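Local coordinates for protein alpha-rhamnosidase (Dictyoglomus thermophilum, PDB 6I60) that probably hydrolyses terminal non-reducing alpha-L-rhamnose residues from alpha-L-rhamnosides, as an alpha-L-rhamnosidase, at residues E903-K908 against K926-R931. Sequence-based numbering, arbitrary orientation.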
loop_
_atom_site.group_PDB
_atom_site.type_symbol
_atom_site.label_atom_id
_atom_site.label_comp_id
_atom_site.label_asym_id
_atom_site.label_seq_id
_atom_site.Cartn_x
_atom_site.Cartn_y
_atom_site.Cartn_z
ATOM N N GLU A 903 3.329 -30.557 32.032
ATOM C CA GLU A 903 4.251 -30.668 33.159
ATOM C C GLU A 903 5.496 -31.452 32.771
ATOM O O GLU A 903 6.621 -31.054 33.093
ATOM C CB GLU A 903 3.545 -31.314 34.351
ATOM C CG GLU A 903 2.852 -30.315 35.262
ATOM C CD GLU A 903 1.759 -30.942 36.100
ATOM O OE1 GLU A 903 2.059 -31.886 36.863
ATOM O OE2 GLU A 903 0.598 -30.491 35.996
ATOM N N ARG A 904 5.312 -32.569 32.078
ATOM C CA ARG A 904 6.406 -33.340 31.508
ATOM C C ARG A 904 6.173 -33.487 30.011
ATOM O O ARG A 904 5.029 -33.593 29.567
ATOM C CB ARG A 904 6.518 -34.706 32.171
ATOM C CG ARG A 904 7.634 -35.561 31.615
ATOM C CD ARG A 904 7.185 -36.980 31.322
ATOM N NE ARG A 904 5.878 -37.340 31.862
ATOM C CZ ARG A 904 4.815 -37.539 31.096
ATOM N NH1 ARG A 904 4.914 -37.390 29.785
ATOM N NH2 ARG A 904 3.660 -37.884 31.624
ATOM N N PHE A 905 7.252 -33.480 29.234
ATOM C CA PHE A 905 7.143 -33.538 27.783
ATOM C C PHE A 905 8.432 -34.124 27.230
ATOM O O PHE A 905 9.316 -34.544 27.980
ATOM C CB PHE A 905 6.839 -32.155 27.203
ATOM C CG PHE A 905 7.670 -31.056 27.796
ATOM C CD1 PHE A 905 8.872 -30.688 27.216
ATOM C CD2 PHE A 905 7.253 -30.392 28.938
ATOM C CE1 PHE A 905 9.640 -29.678 27.761
ATOM C CE2 PHE A 905 8.018 -29.385 29.490
ATOM C CZ PHE A 905 9.214 -29.027 28.901
ATOM N N VAL A 906 8.535 -34.151 25.902
ATOM C CA VAL A 906 9.630 -34.817 25.210
ATOM C C VAL A 906 10.405 -33.851 24.319
ATOM O O VAL A 906 11.634 -33.769 24.401
ATOM C CB VAL A 906 9.124 -36.027 24.394
ATOM C CG1 VAL A 906 10.285 -36.898 23.960
ATOM C CG2 VAL A 906 8.130 -36.840 25.213
ATOM N N VAL A 907 9.698 -33.108 23.462
ATOM C CA VAL A 907 10.300 -32.216 22.470
ATOM C C VAL A 907 11.192 -33.016 21.527
ATOM O O VAL A 907 12.307 -33.412 21.887
ATOM C CB VAL A 907 11.085 -31.061 23.124
ATOM C CG1 VAL A 907 11.720 -30.188 22.055
ATOM C CG2 VAL A 907 10.171 -30.232 24.009
ATOM N N LYS A 908 10.714 -33.252 20.307
ATOM C CA LYS A 908 11.423 -34.065 19.326
ATOM C C LYS A 908 11.659 -33.259 18.058
ATOM O O LYS A 908 10.714 -32.709 17.484
ATOM C CB LYS A 908 10.640 -35.339 18.999
ATOM C CG LYS A 908 10.509 -36.309 20.160
ATOM C CD LYS A 908 9.839 -37.601 19.716
ATOM C CE LYS A 908 8.771 -37.342 18.669
ATOM N NZ LYS A 908 8.878 -38.278 17.514
ATOM N N LYS A 926 8.728 -20.623 30.638
ATOM C CA LYS A 926 7.478 -20.473 29.897
ATOM C C LYS A 926 7.607 -21.087 28.509
ATOM O O LYS A 926 6.628 -21.597 27.953
ATOM C CB LYS A 926 7.068 -19.001 29.794
ATOM C CG LYS A 926 5.998 -18.576 30.792
ATOM C CD LYS A 926 5.152 -17.427 30.248
ATOM C CE LYS A 926 3.898 -17.229 31.084
ATOM N NZ LYS A 926 2.687 -17.029 30.243
ATOM N N TYR A 927 8.811 -21.048 27.941
ATOM C CA TYR A 927 9.064 -21.566 26.607
ATOM C C TYR A 927 10.278 -22.488 26.621
ATOM O O TYR A 927 11.041 -22.543 27.590
ATOM C CB TYR A 927 9.289 -20.430 25.600
ATOM C CG TYR A 927 8.078 -19.557 25.358
ATOM C CD1 TYR A 927 7.051 -19.974 24.520
ATOM C CD2 TYR A 927 7.967 -18.312 25.961
ATOM C CE1 TYR A 927 5.944 -19.175 24.295
ATOM C CE2 TYR A 927 6.867 -17.507 25.742
ATOM C CZ TYR A 927 5.859 -17.941 24.909
ATOM O OH TYR A 927 4.766 -17.133 24.695
ATOM N N ILE A 928 10.438 -23.224 25.524
ATOM C CA ILE A 928 11.648 -23.987 25.237
ATOM C C ILE A 928 12.272 -23.378 23.989
ATOM O O ILE A 928 11.631 -23.324 22.930
ATOM C CB ILE A 928 11.357 -25.484 25.041
ATOM C CG1 ILE A 928 11.211 -26.179 26.398
ATOM C CG2 ILE A 928 12.458 -26.147 24.224
ATOM C CD1 ILE A 928 12.532 -26.509 27.069
ATOM N N VAL A 929 13.509 -22.914 24.114
ATOM C CA VAL A 929 14.164 -22.150 23.059
ATOM C C VAL A 929 15.004 -23.084 22.199
ATOM O O VAL A 929 15.840 -23.838 22.712
ATOM C CB VAL A 929 15.027 -21.025 23.652
ATOM C CG1 VAL A 929 15.679 -20.218 22.541
ATOM C CG2 VAL A 929 14.183 -20.130 24.546
ATOM N N ILE A 930 14.780 -23.032 20.888
ATOM C CA ILE A 930 15.549 -23.791 19.910
ATOM C C ILE A 930 16.053 -22.818 18.855
ATOM O O ILE A 930 15.279 -22.009 18.332
ATOM C CB ILE A 930 14.712 -24.910 19.260
ATOM C CG1 ILE A 930 14.132 -25.840 20.329
ATOM C CG2 ILE A 930 15.552 -25.701 18.270
ATOM C CD1 ILE A 930 12.938 -26.643 19.857
ATOM N N ARG A 931 17.345 -22.890 18.551
ATOM C CA ARG A 931 17.978 -22.025 17.563
ATOM C C ARG A 931 18.378 -22.869 16.362
ATOM O O ARG A 931 19.132 -23.837 16.505
ATOM C CB ARG A 931 19.195 -21.314 18.156
ATOM C CG ARG A 931 18.839 -20.154 19.065
ATOM C CD ARG A 931 20.004 -19.770 19.961
ATOM N NE ARG A 931 19.558 -19.367 21.292
ATOM C CZ ARG A 931 18.994 -18.196 21.571
ATOM N NH1 ARG A 931 18.803 -17.300 20.610
ATOM N NH2 ARG A 931 18.622 -17.917 22.813
#
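Phe905 brings its ring up to Ile928, with ring atom CE1 4.1 Å from Ile928 CG1 and the two side chains at a slant to one another. The ring also meets that of Tyr915, and those two planes are nearly parallel, about 10° apart. The other flat group is the guanidinium of Arg931, on the outer side of its strand: Val929 CG1 lies 3.6 Å above one face, displaced toward the rim, and salt bridges tie the group to Glu922 and Glu895.

Phe905 CG lies between its own backbone N and carbonyl carbon (chi1 45°), a rotation that carries CE1 to Ile928. Ile928 sets CG1 beside its backbone N (chi1 -80°), and this is the branch that reaches the ring. Further along, Val907 meets Ile930, with Val907 CG1 4.3 Å from Ile930 CD1. No hydrogen bond crosses between 903-908 and 926-931; the CA atoms of Val907 and Ile928 are 8.8 Å apart, and side chains alone bridge the gap over a modest 126 Å² of buried surface.

Val907 has a positive phi and, with Lys908, faces Tyr940 in a geometry that fits a G1 beta bulge, just where the loop after strand 893-899 enters strand 908-909. That short strand pairs with 935-941, whose Met941 touches both Phe905 and Val907. Strand 927-932 belongs to a different sheet, between 893-899 and 922-923. The contact thus packs the loop leading into one sheet against a strand of the other, consistent with the beta-sandwich C-terminal domain of this rhamnosidase family, and Phe939 of strand 935-941 continues it against Ile930.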